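Local coordinates for protein DING (Pseudomonas fluorescens, PDB 2Q9T) that is of unknown function but probably binds phosphate, as a DING protein related to PstS with a Venus flytrap fold, at residues A[11-16]-A[210-215]; A[161-166]-A[175-180]; A[252-257]-A[339-344]. One frame throughout, in Å; residues are numbered along the deposited sequence. Where two conformers were deposited one is given.

Contact 1 (A[11-16]-A[210-215]); sequences PQALYQ and PDFAAP
Gln12 and Ala13 pack on Phe212, and this is the close apolar part of the contact. The CG methylene of Gln12 lies at the edge of the phenyl ring, close to the ring plane, with CG 3.6 Å from CZ of Phe212. CE2 of the ring is only slightly farther from the same carbon. The two side chains cross at about a right angle, and the amide plane of Gln12 stands 85° to the phenyl plane. The amide therefore does not stack on the ring. CG of Gln12 is tucked between its own backbone N and carbonyl carbon (chi1 76°), and the chain runs extended beyond it, past CZ of Phe212. NE2 then goes on to a weak hydrogen bond with Gln192 of helix 190-199. Phe212 also touches that helix, at Ser191 and Gln192, so it touches both helices.

Ala13 points its methyl at the 210-215 loop. Its CB lies 4.0 Å from CZ of Phe212, an apolar contact.

Asp211 makes one close approach but no bond across. Its OD1 lies 3.4 Å from CB of Ala13, a carboxylate oxygen set against a methyl. The same OD1 is 4.0 Å from the backbone N of Leu14, too far for a hydrogen bond. No polar bond joins the two segments, and they bury just 180 Å² in all. Ala13, Asp211 and Phe212 each keep some exposure to solvent, whereas Gln12 is buried.

Helix 12-15 begins after strand 5-7 of the five-stranded sheet, with Pro11 at its N-cap position. The 210-215 loop follows strand 204-205 of the four-stranded sheet. A meeting of elements from the two sheets is consistent with the interlobe region of a Venus flytrap fold, where PstS-type proteins bind phosphate.

Contact 2 (A[161-166]-A[175-180]); sequences NAETGN and TSFSGG
Phe177 brings its ring against 161-166 with Glu163 CB at one edge, close to the ring plane and 3.7 Å from CE1. Another edge position, in the plane, is taken by Gly180 O of its own turn. The backbone of 161-166 meets the ring at a slant: Thr164 O is 3.5 Å from CZ of Phe177, and Gly165 C lies against CE1. The Phe167 ring also meets Phe177, with planes about 45° apart. CG of Phe177 is anti to the backbone N (chi1 -170°), which swings the ring toward Glu163, Thr164 and Gly165. The carboxylate of Glu163 turns elsewhere, to a salt bridge with Arg121 and a hydrogen bond with Ser119. Without the ring, as with an alanine here, Glu163 CB and the Thr164-Gly165 backbone would probably lose their packing partner, and a gap would open beside Phe167.

Two hydrogen bonds tie Asn166 to Ser178. Asn166 N gives to Ser178 OG at 2.9 Å. In return Ser178 N gives to Asn166 O, also at 2.9 Å, from a position tilted 25° out of the carbonyl plane. Phe177 CA adds a CA-H...O contact to the same oxygen. Gly165 fits here because a CB would clash with Ser178 OG and with the carbonyl oxygen of Thr164.

Thr164 centres an inverse gamma turn, and Phe177 to Gly180 form a type I beta turn. Both reach beyond the paired part. Residues 166-168 and 176-178 pair antiparallel without forming regular strands, in the loop between helix 147-159 and strand 186-188.

Contact 3 (A[252-257]-A[339-344]); sequences GAVPVP and TAWKAT. With SO4 (sulfate ion), chain E.
Val256 seats a methyl on the indole of Trp341, where helix 339-349 packs against the loop after helix 248-252 in the Venus flytrap fold. This is a CH-pi contact. CG1 of Val256 stands 3.7 Å from the centroid of the five-membered ring and only 3° off the ring normal. The bump is held in a shallow hollow. Trp341 forms its floor and Thr344 one wall, with OG1 of Thr344 3.7 Å from CG1 of Val256. That hydroxyl is fixed by a hydrogen bond back to Ala340 O, one helix turn earlier. Ala340 O also accepts from Thr344 N, on the opposite face of its carbonyl plane.

The broad end of the indole meets the next bump. CD of Pro257 lies 3.7 Å from CH2 of Trp341, and Pro255 O comes to 3.2 Å from CZ2. A chi1 of -106°, away from a staggered value, swings the indole across to the loop. Pro270 also touches both Trp341 and Val254.

At the exposed start of the helix, Thr339 OG1 gives a hydrogen bond to O4 of a sulfate ion, probably from the crystallisation liquor.

The indole is also pinned by its N-H: NE1 of Trp341 gives to Val254 O at 2.9 Å. The oxygen lies in the indole plane, but NE1 stands 40° out of the carbonyl plane.

The three contacts do not touch one another. Contact 1 is the most central, about 11 Å from the centre of the chain to its own centre. Contact 3 lies about 18 Å and contact 2 about 23 Å from the centre of the chain. Contact 2 is nested in sequence within the loop closed by contact 1, yet their nearest atoms are about 19 Å apart. Contact 3 comes later in the chain, its nearest atoms about 11 Å from contact 1. Contact 1, which joins elements of both sheets, is probably the nearest of the three to the interlobe cleft. Contact 2 joins two parts of one loop and contact 3 joins a loop to helix 339-349. The sulfate at contact 3 need not mark a phosphate site.

Contact 1 (A[11-16]-A[210-215])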
ATOM      1  N   PRO A  11      -5.016  -3.289  -1.676  1.00  3.93           N
ATOM      2  CA  PRO A  11      -6.264  -3.251  -0.918  1.00  3.98           C
ATOM      3  C   PRO A  11      -7.528  -3.448  -1.752  1.00  4.01           C
ATOM      4  O   PRO A  11      -8.621  -3.159  -1.260  1.00  4.47           O
ATOM      5  CB  PRO A  11      -6.264  -1.820  -0.380  1.00  4.29           C
ATOM      6  CG  PRO A  11      -5.699  -1.029  -1.543  1.00  4.34           C
ATOM      7  CD  PRO A  11      -4.704  -1.953  -2.227  1.00  3.73           C
ATOM      8  N   GLN A  12      -7.398  -3.955  -2.973  1.00  4.02           N
ATOM      9  CA  GLN A  12      -8.562  -3.995  -3.850  0.50  4.25           C
ATOM     10  C   GLN A  12      -9.699  -4.862  -3.300  1.00  4.40           C
ATOM     11  O   GLN A  12     -10.868  -4.476  -3.424  1.00  4.67           O
ATOM     12  CB  GLN A  12      -8.188  -4.379  -5.280  0.50  4.45           C
ATOM     13  CG  GLN A  12      -7.896  -5.840  -5.487  0.50  4.48           C
ATOM     14  CD  GLN A  12      -7.716  -6.178  -6.946  0.50  5.73           C
ATOM     15  OE1 GLN A  12      -7.098  -5.422  -7.695  0.50  6.22           O
ATOM     16  NE2 GLN A  12      -8.259  -7.315  -7.363  0.50  6.37           N
ATOM     17  N   ALA A  13      -9.375  -5.990  -2.672  1.00  4.34           N
ATOM     18  CA  ALA A  13     -10.418  -6.859  -2.121  1.00  4.47           C
ATOM     19  C   ALA A  13     -11.116  -6.203  -0.926  1.00  4.52           C
ATOM     20  O   ALA A  13     -12.290  -6.480  -0.672  1.00  5.39           O
ATOM     21  CB  ALA A  13      -9.873  -8.246  -1.761  1.00  4.60           C
ATOM     22  N   LEU A  14     -10.400  -5.341  -0.201  1.00  4.71           N
ATOM     23  CA  LEU A  14     -11.025  -4.547   0.849  1.00  4.85           C
ATOM     24  C   LEU A  14     -12.073  -3.610   0.255  1.00  4.77           C
ATOM     25  O   LEU A  14     -13.239  -3.627   0.664  1.00  5.29           O
ATOM     26  CB  LEU A  14      -9.989  -3.748   1.650  1.00  4.81           C
ATOM     27  CG  LEU A  14     -10.556  -2.696   2.617  1.00  5.24           C
ATOM     28  CD1 LEU A  14     -11.425  -3.315   3.707  1.00  5.74           C
ATOM     29  CD2 LEU A  14      -9.433  -1.891   3.233  1.00  5.17           C
ATOM     30  N   TYR A  15     -11.665  -2.808  -0.725  1.00  4.63           N
ATOM     31  CA  TYR A  15     -12.589  -1.828  -1.294  1.00  4.48           C
ATOM     32  C   TYR A  15     -13.731  -2.472  -2.072  1.00  5.08           C
ATOM     33  O   TYR A  15     -14.784  -1.855  -2.226  1.00  5.37           O
ATOM     34  CB  TYR A  15     -11.858  -0.766  -2.127  1.00  4.55           C
ATOM     35  CG  TYR A  15     -10.793  -0.040  -1.334  1.00  3.35           C
ATOM     36  CD1 TYR A  15     -11.041   0.394  -0.031  1.00  4.60           C
ATOM     37  CD2 TYR A  15      -9.534   0.202  -1.880  1.00  3.33           C
ATOM     38  CE1 TYR A  15     -10.057   1.056   0.708  1.00  4.36           C
ATOM     39  CE2 TYR A  15      -8.547   0.863  -1.153  1.00  4.12           C
ATOM     40  CZ  TYR A  15      -8.814   1.278   0.138  1.00  4.28           C
ATOM     41  OH  TYR A  15      -7.848   1.906   0.882  1.00  4.18           O
ATOM     42  N   GLN A  16     -13.516  -3.705  -2.541  1.00  5.36           N
ATOM     43  CA  GLN A  16     -14.568  -4.492  -3.202  1.00  6.14           C
ATOM     44  C   GLN A  16     -15.460  -5.276  -2.239  1.00  6.33           C
ATOM     45  O   GLN A  16     -16.427  -5.911  -2.679  1.00  7.09           O
ATOM     46  CB  GLN A  16     -13.963  -5.416  -4.263  1.00  5.72           C
ATOM     47  CG  GLN A  16     -13.365  -4.636  -5.438  1.00  6.24           C
ATOM     48  CD  GLN A  16     -12.652  -5.511  -6.449  1.00  7.81           C
ATOM     49  OE1 GLN A  16     -12.477  -6.712  -6.242  1.00 10.82           O
ATOM     50  NE2 GLN A  16     -12.230  -4.905  -7.555  1.00 10.78           N
ATOM     51  N   PRO A 210      -0.885  -8.848   2.095  1.00  3.52           N
ATOM     52  CA  PRO A 210      -1.290  -9.989   2.929  1.00  3.73           C
ATOM     53  C   PRO A 210      -2.685 -10.513   2.603  1.00  4.43           C
ATOM     54  O   PRO A 210      -2.994 -11.660   2.912  1.00  4.72           O
ATOM     55  CB  PRO A 210      -1.237  -9.425   4.352  1.00  3.75           C
ATOM     56  CG  PRO A 210      -1.387  -7.947   4.184  1.00  3.93           C
ATOM     57  CD  PRO A 210      -0.687  -7.623   2.889  1.00  3.75           C
ATOM     58  N   ASP A 211      -3.500  -9.690   1.952  1.00  4.35           N
ATOM     59  CA  ASP A 211      -4.847 -10.108   1.569  1.00  4.53           C
ATOM     60  C   ASP A 211      -4.818 -11.072   0.376  1.00  5.02           C
ATOM     61  O   ASP A 211      -5.781 -11.797   0.148  1.00  6.74           O
ATOM     62  CB  ASP A 211      -5.697  -8.879   1.248  1.00  4.60           C
ATOM     63  CG  ASP A 211      -7.189  -9.106   1.464  1.00  4.76           C
ATOM     64  OD1 ASP A 211      -7.954  -8.220   1.037  1.00  4.80           O
ATOM     65  OD2 ASP A 211      -7.602 -10.127   2.057  1.00  5.31           O
ATOM     66  N   PHE A 212      -3.720 -11.076  -0.376  1.00  4.64           N
ATOM     67  CA  PHE A 212      -3.570 -11.963  -1.542  1.00  4.69           C
ATOM     68  C   PHE A 212      -2.501 -13.038  -1.372  1.00  4.49           C
ATOM     69  O   PHE A 212      -2.458 -13.998  -2.147  1.00  4.83           O
ATOM     70  CB  PHE A 212      -3.311 -11.159  -2.824  1.00  5.26           C
ATOM     71  CG  PHE A 212      -4.504 -10.365  -3.283  1.00  5.60           C
ATOM     72  CD1 PHE A 212      -5.598 -10.999  -3.872  1.00  6.49           C
ATOM     73  CD2 PHE A 212      -4.556  -8.993  -3.091  1.00  6.19           C
ATOM     74  CE1 PHE A 212      -6.720 -10.274  -4.275  1.00  7.44           C
ATOM     75  CE2 PHE A 212      -5.670  -8.261  -3.491  1.00  7.59           C
ATOM     76  CZ  PHE A 212      -6.750  -8.902  -4.094  1.00  7.03           C
ATOM     77  N   ALA A 213      -1.667 -12.897  -0.343  1.00  4.49           N
ATOM     78  CA  ALA A 213      -0.552 -13.835  -0.127  1.00  4.59           C
ATOM     79  C   ALA A 213      -0.991 -15.245   0.280  1.00  5.15           C
ATOM     80  O   ALA A 213      -0.209 -16.186   0.163  1.00  5.56           O
ATOM     81  CB  ALA A 213       0.438 -13.268   0.878  1.00  5.00           C
ATOM     82  N   ALA A 214      -2.222 -15.366   0.769  1.00  5.56           N
ATOM     83  CA  ALA A 214      -2.816 -16.653   1.126  1.00  6.47           C
ATOM     84  C   ALA A 214      -4.308 -16.566   0.867  1.00  7.10           C
ATOM     85  O   ALA A 214      -4.891 -15.495   1.021  1.00  6.98           O
ATOM     86  CB  ALA A 214      -2.554 -16.978   2.590  1.00  6.66           C
ATOM     87  N   PRO A 215      -4.934 -17.683   0.453  1.00  8.10           N
ATOM     88  CA  PRO A 215      -6.377 -17.658   0.218  1.00  8.51           C
ATOM     89  C   PRO A 215      -7.224 -17.431   1.471  1.00  8.57           C
ATOM     90  O   PRO A 215      -8.382 -17.032   1.351  1.00  9.60           O
ATOM     91  CB  PRO A 215      -6.673 -19.053  -0.342  1.00  9.08           C
ATOM     92  CG  PRO A 215      -5.372 -19.592  -0.785  1.00  9.34           C
ATOM     93  CD  PRO A 215      -4.342 -18.992   0.118  1.00  8.64           C
TER

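Contact 2 (A[161-166]-A[175-180])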
ATOM      1  N   ASN A 161      22.197  -3.740   3.882  1.00  8.21           N
ATOM      2  CA  ASN A 161      23.461  -2.999   3.863  1.00  9.22           C
ATOM      3  C   ASN A 161      24.686  -3.839   3.506  1.00  9.81           C
ATOM      4  O   ASN A 161      25.816  -3.338   3.571  1.00 11.09           O
ATOM      5  CB  ASN A 161      23.697  -2.327   5.222  1.00  8.96           C
ATOM      6  CG  ASN A 161      23.924  -3.331   6.347  1.00 10.12           C
ATOM      7  OD1 ASN A 161      23.406  -4.448   6.320  1.00  9.78           O
ATOM      8  ND2 ASN A 161      24.686  -2.923   7.354  1.00 12.17           N
ATOM      9  N   ALA A 162      24.471  -5.104   3.142  1.00  9.83           N
ATOM     10  CA  ALA A 162      25.576  -6.050   2.936  1.00  9.67           C
ATOM     11  C   ALA A 162      25.526  -6.740   1.574  1.00  9.74           C
ATOM     12  O   ALA A 162      26.021  -7.859   1.411  1.00  9.91           O
ATOM     13  CB  ALA A 162      25.609  -7.082   4.072  1.00 10.10           C
ATOM     14  N   GLU A 163      24.936  -6.062   0.597  1.00  9.58           N
ATOM     15  CA  GLU A 163      24.876  -6.567  -0.768  1.00  9.88           C
ATOM     16  C   GLU A 163      25.956  -5.923  -1.634  1.00 10.67           C
ATOM     17  O   GLU A 163      26.589  -4.945  -1.226  1.00 10.67           O
ATOM     18  CB  GLU A 163      23.491  -6.278  -1.374  1.00  9.54           C
ATOM     19  CG  GLU A 163      22.303  -6.811  -0.568  1.00  9.20           C
ATOM     20  CD  GLU A 163      22.400  -8.301  -0.259  1.00  7.72           C
ATOM     21  OE1 GLU A 163      22.103  -8.682   0.891  1.00  7.92           O
ATOM     22  OE2 GLU A 163      22.768  -9.092  -1.160  1.00  8.46           O
ATOM     23  N   THR A 164      26.166  -6.482  -2.824  1.00 11.25           N
ATOM     24  CA  THR A 164      27.039  -5.862  -3.819  0.50 11.77           C
ATOM     25  C   THR A 164      26.186  -4.895  -4.625  1.00 11.91           C
ATOM     26  O   THR A 164      25.827  -5.152  -5.782  1.00 12.82           O
ATOM     27  CB  THR A 164      27.704  -6.890  -4.752  0.50 11.86           C
ATOM     28  OG1 THR A 164      26.698  -7.714  -5.356  0.50 12.21           O
ATOM     29  CG2 THR A 164      28.697  -7.751  -3.978  0.50 12.41           C
ATOM     30  N   GLY A 165      25.850  -3.784  -3.985  1.00 11.58           N
ATOM     31  CA  GLY A 165      24.929  -2.801  -4.526  1.00 10.90           C
ATOM     32  C   GLY A 165      23.930  -2.481  -3.439  1.00 10.42           C
ATOM     33  O   GLY A 165      24.003  -3.030  -2.335  1.00 10.61           O
ATOM     34  N   ASN A 166      22.996  -1.589  -3.742  1.00  9.96           N
ATOM     35  CA  ASN A 166      21.949  -1.272  -2.785  0.60  9.84           C
ATOM     36  C   ASN A 166      20.600  -1.120  -3.451  1.00  9.04           C
ATOM     37  O   ASN A 166      20.513  -0.939  -4.665  1.00  9.04           O
ATOM     38  CB  ASN A 166      22.296  -0.034  -1.953  0.60 10.90           C
ATOM     39  CG  ASN A 166      22.817   1.105  -2.797  0.60 12.52           C
ATOM     40  OD1 ASN A 166      22.107   1.644  -3.641  0.60 15.07           O
ATOM     41  ND2 ASN A 166      24.069   1.483  -2.563  0.60 14.59           N
ATOM     42  N   THR A 175      14.079  -1.766 -11.263  1.00  8.07           N
ATOM     43  CA  THR A 175      15.141  -0.758 -11.170  1.00  8.76           C
ATOM     44  C   THR A 175      15.633  -0.525  -9.731  1.00  8.22           C
ATOM     45  O   THR A 175      16.474   0.350  -9.503  1.00  9.17           O
ATOM     46  CB  THR A 175      14.703   0.612 -11.777  1.00  9.02           C
ATOM     47  OG1 THR A 175      13.631   1.166 -11.004  1.00 10.26           O
ATOM     48  CG2 THR A 175      14.282   0.482 -13.245  1.00 10.90           C
ATOM     49  N   SER A 176      15.127  -1.295  -8.766  1.00  7.26           N
ATOM     50  CA  SER A 176      15.466  -1.053  -7.357  1.00  6.73           C
ATOM     51  C   SER A 176      16.925  -1.335  -7.012  1.00  6.66           C
ATOM     52  O   SER A 176      17.614  -0.471  -6.468  1.00  6.87           O
ATOM     53  CB  SER A 176      14.552  -1.835  -6.404  1.00  6.18           C
ATOM     54  OG  SER A 176      14.919  -1.574  -5.057  1.00  6.73           O
ATOM     55  N   PHE A 177      17.381  -2.550  -7.304  1.00  6.92           N
ATOM     56  CA  PHE A 177      18.722  -2.950  -6.906  1.00  7.01           C
ATOM     57  C   PHE A 177      19.751  -2.464  -7.916  1.00  7.58           C
ATOM     58  O   PHE A 177      19.623  -2.716  -9.111  1.00  7.68           O
ATOM     59  CB  PHE A 177      18.805  -4.467  -6.726  1.00  6.85           C
ATOM     60  CG  PHE A 177      20.078  -4.925  -6.082  1.00  6.25           C
ATOM     61  CD1 PHE A 177      20.398  -4.515  -4.791  1.00  6.86           C
ATOM     62  CD2 PHE A 177      20.960  -5.759  -6.765  1.00  7.33           C
ATOM     63  CE1 PHE A 177      21.580  -4.924  -4.189  1.00  7.48           C
ATOM     64  CE2 PHE A 177      22.146  -6.180  -6.165  1.00  7.28           C
ATOM     65  CZ  PHE A 177      22.456  -5.758  -4.879  1.00  7.85           C
ATOM     66  N   SER A 178      20.781  -1.775  -7.428  1.00  8.03           N
ATOM     67  CA  SER A 178      21.797  -1.209  -8.321  1.00  8.87           C
ATOM     68  C   SER A 178      22.599  -2.277  -9.078  1.00  9.17           C
ATOM     69  O   SER A 178      23.188  -1.993 -10.116  1.00 10.23           O
ATOM     70  CB  SER A 178      22.729  -0.270  -7.556  1.00  9.11           C
ATOM     71  OG  SER A 178      23.459  -0.979  -6.579  1.00  9.78           O
ATOM     72  N   GLY A 179      22.612  -3.501  -8.557  1.00  9.22           N
ATOM     73  CA  GLY A 179      23.265  -4.620  -9.234  1.00  9.80           C
ATOM     74  C   GLY A 179      22.336  -5.439 -10.117  1.00 10.05           C
ATOM     75  O   GLY A 179      22.709  -6.519 -10.582  1.00 11.35           O
ATOM     76  N   GLY A 180      21.127  -4.929 -10.348  1.00  9.57           N
ATOM     77  CA  GLY A 180      20.188  -5.551 -11.273  1.00  9.50           C
ATOM     78  C   GLY A 180      19.292  -6.606 -10.654  1.00  9.28           C
ATOM     79  O   GLY A 180      19.410  -6.941  -9.468  1.00  9.47           O
TER

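Contact 3 (A[252-257]-A[339-344])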
ATOM      1  N   GLY A 252      -0.029   0.926  15.391  1.00  5.58           N
ATOM      2  CA  GLY A 252      -0.688   1.705  16.429  1.00  6.34           C
ATOM      3  C   GLY A 252       0.202   2.750  17.070  1.00  6.49           C
ATOM      4  O   GLY A 252      -0.294   3.728  17.626  1.00  7.74           O
ATOM      5  N   ALA A 253       1.515   2.551  16.980  1.00  6.35           N
ATOM      6  CA  ALA A 253       2.488   3.455  17.586  1.00  6.32           C
ATOM      7  C   ALA A 253       2.869   4.622  16.678  1.00  5.95           C
ATOM      8  O   ALA A 253       3.586   5.523  17.098  1.00  7.28           O
ATOM      9  CB  ALA A 253       3.723   2.686  18.001  1.00  6.34           C
ATOM     10  N   VAL A 254       2.391   4.610  15.431  1.00  5.41           N
ATOM     11  CA  VAL A 254       2.769   5.661  14.486  1.00  5.10           C
ATOM     12  C   VAL A 254       2.037   6.966  14.832  1.00  4.92           C
ATOM     13  O   VAL A 254       0.809   6.969  14.902  1.00  4.48           O
ATOM     14  CB  VAL A 254       2.476   5.247  13.025  1.00  4.94           C
ATOM     15  CG1 VAL A 254       2.790   6.391  12.077  1.00  5.66           C
ATOM     16  CG2 VAL A 254       3.292   4.003  12.647  1.00  5.23           C
ATOM     17  N   PRO A 255       2.789   8.068  15.029  0.50  4.70           N
ATOM     18  CA  PRO A 255       2.173   9.345  15.407  0.50  5.04           C
ATOM     19  C   PRO A 255       1.328   9.956  14.290  0.50  5.37           C
ATOM     20  O   PRO A 255       1.592   9.724  13.109  0.50  5.33           O
ATOM     21  CB  PRO A 255       3.383  10.243  15.693  0.50  5.07           C
ATOM     22  CG  PRO A 255       4.482   9.657  14.874  0.50  4.53           C
ATOM     23  CD  PRO A 255       4.257   8.178  14.930  0.50  4.91           C
ATOM     24  N   VAL A 256       0.319  10.731  14.673  1.00  5.68           N
ATOM     25  CA  VAL A 256      -0.464  11.501  13.703  1.00  6.74           C
ATOM     26  C   VAL A 256       0.426  12.636  13.147  1.00  7.66           C
ATOM     27  O   VAL A 256       1.430  12.971  13.768  1.00  6.71           O
ATOM     28  CB  VAL A 256      -1.759  12.064  14.348  1.00  6.80           C
ATOM     29  CG1 VAL A 256      -2.659  10.924  14.831  1.00  7.54           C
ATOM     30  CG2 VAL A 256      -1.452  13.055  15.482  1.00  6.65           C
ATOM     31  N   PRO A 257       0.092  13.215  11.961  1.00  8.49           N
ATOM     32  CA  PRO A 257       0.923  14.308  11.455  0.60  8.93           C
ATOM     33  C   PRO A 257       0.867  15.521  12.364  1.00  8.84           C
ATOM     34  O   PRO A 257      -0.176  15.791  12.974  1.00  8.56           O
ATOM     35  CB  PRO A 257       0.289  14.653  10.103  0.60  9.02           C
ATOM     36  CG  PRO A 257      -1.086  14.134  10.181  0.60  8.76           C
ATOM     37  CD  PRO A 257      -1.021  12.909  11.048  0.60  9.23           C
ATOM     38  N   THR A 339      -8.081   4.907  17.063  1.00  7.76           N
ATOM     39  CA  THR A 339      -9.177   5.839  17.275  1.00  8.10           C
ATOM     40  C   THR A 339      -8.710   7.292  17.150  1.00  7.91           C
ATOM     41  O   THR A 339      -9.399   8.114  16.539  1.00  7.81           O
ATOM     42  CB  THR A 339      -9.831   5.574  18.646  1.00  8.50           C
ATOM     43  OG1 THR A 339     -10.303   4.220  18.676  1.00  9.74           O
ATOM     44  CG2 THR A 339     -10.989   6.529  18.901  1.00  9.81           C
ATOM     45  N   ALA A 340      -7.534   7.598  17.700  1.00  7.61           N
ATOM     46  CA  ALA A 340      -6.992   8.960  17.643  1.00  7.56           C
ATOM     47  C   ALA A 340      -6.601   9.377  16.220  1.00  7.19           C
ATOM     48  O   ALA A 340      -6.707  10.553  15.858  1.00  7.89           O
ATOM     49  CB  ALA A 340      -5.810   9.097  18.582  1.00  7.92           C
ATOM     50  N   TRP A 341      -6.133   8.418  15.423  1.00  6.73           N
ATOM     51  CA  TRP A 341      -5.859   8.669  14.015  1.00  6.25           C
ATOM     52  C   TRP A 341      -7.147   8.996  13.263  1.00  6.01           C
ATOM     53  O   TRP A 341      -7.185   9.956  12.492  1.00  5.72           O
ATOM     54  CB  TRP A 341      -5.178   7.459  13.374  1.00  6.01           C
ATOM     55  CG  TRP A 341      -3.713   7.654  13.112  1.00  5.80           C
ATOM     56  CD1 TRP A 341      -2.664   7.238  13.893  1.00  5.90           C
ATOM     57  CD2 TRP A 341      -3.133   8.297  11.973  1.00  5.88           C
ATOM     58  NE1 TRP A 341      -1.470   7.593  13.305  1.00  5.76           N
ATOM     59  CE2 TRP A 341      -1.729   8.241  12.126  1.00  6.15           C
ATOM     60  CE3 TRP A 341      -3.665   8.925  10.839  1.00  6.19           C
ATOM     61  CZ2 TRP A 341      -0.853   8.783  11.188  1.00  6.11           C
ATOM     62  CZ3 TRP A 341      -2.785   9.468   9.908  1.00  6.46           C
ATOM     63  CH2 TRP A 341      -1.400   9.384  10.086  1.00  6.43           C
ATOM     64  N   LYS A 342      -8.196   8.201  13.487  1.00  5.57           N
ATOM     65  CA  LYS A 342      -9.487   8.465  12.853  1.00  5.83           C
ATOM     66  C   LYS A 342      -9.965   9.865  13.216  1.00  5.84           C
ATOM     67  O   LYS A 342     -10.426  10.607  12.355  1.00  6.17           O
ATOM     68  CB  LYS A 342     -10.543   7.440  13.272  1.00  6.19           C
ATOM     69  CG  LYS A 342     -10.366   6.026  12.729  1.00  6.39           C
ATOM     70  CD  LYS A 342     -11.639   5.229  13.031  1.00  7.80           C
ATOM     71  CE  LYS A 342     -11.569   3.777  12.594  1.00  8.36           C
ATOM     72  NZ  LYS A 342     -10.709   2.921  13.471  1.00  7.81           N
ATOM     73  N   ALA A 343      -9.849  10.222  14.495  1.00  6.08           N
ATOM     74  CA  ALA A 343     -10.290  11.540  14.961  1.00  5.95           C
ATOM     75  C   ALA A 343      -9.539  12.679  14.285  1.00  5.84           C
ATOM     76  O   ALA A 343     -10.119  13.718  13.985  1.00  5.40           O
ATOM     77  CB  ALA A 343     -10.164  11.644  16.468  1.00  5.87           C
ATOM     78  N   THR A 344      -8.245  12.481  14.058  1.00  5.68           N
ATOM     79  CA  THR A 344      -7.408  13.491  13.419  1.00  6.01           C
ATOM     80  C   THR A 344      -7.794  13.668  11.951  1.00  5.72           C
ATOM     81  O   THR A 344      -7.895  14.795  11.468  1.00  5.65           O
ATOM     82  CB  THR A 344      -5.909  13.139  13.582  1.00  6.18           C
ATOM     83  OG1 THR A 344      -5.603  13.097  14.977  1.00  7.61           O
ATOM     84  CG2 THR A 344      -5.008  14.168  12.911  1.00  7.32           C
TER
HETATM   85  S   SO4 E 908     -11.369   3.940  21.802  0.50 32.68           S
HETATM   86  O1  SO4 E 908     -11.921   5.088  22.516  0.50 32.74           O
HETATM   87  O2  SO4 E 908      -9.939   4.139  21.584  0.50 32.65           O
HETATM   88  O3  SO4 E 908     -11.563   2.738  22.600  0.50 32.58           O
HETATM   89  O4  SO4 E 908     -12.061   3.770  20.530  0.50 32.63           O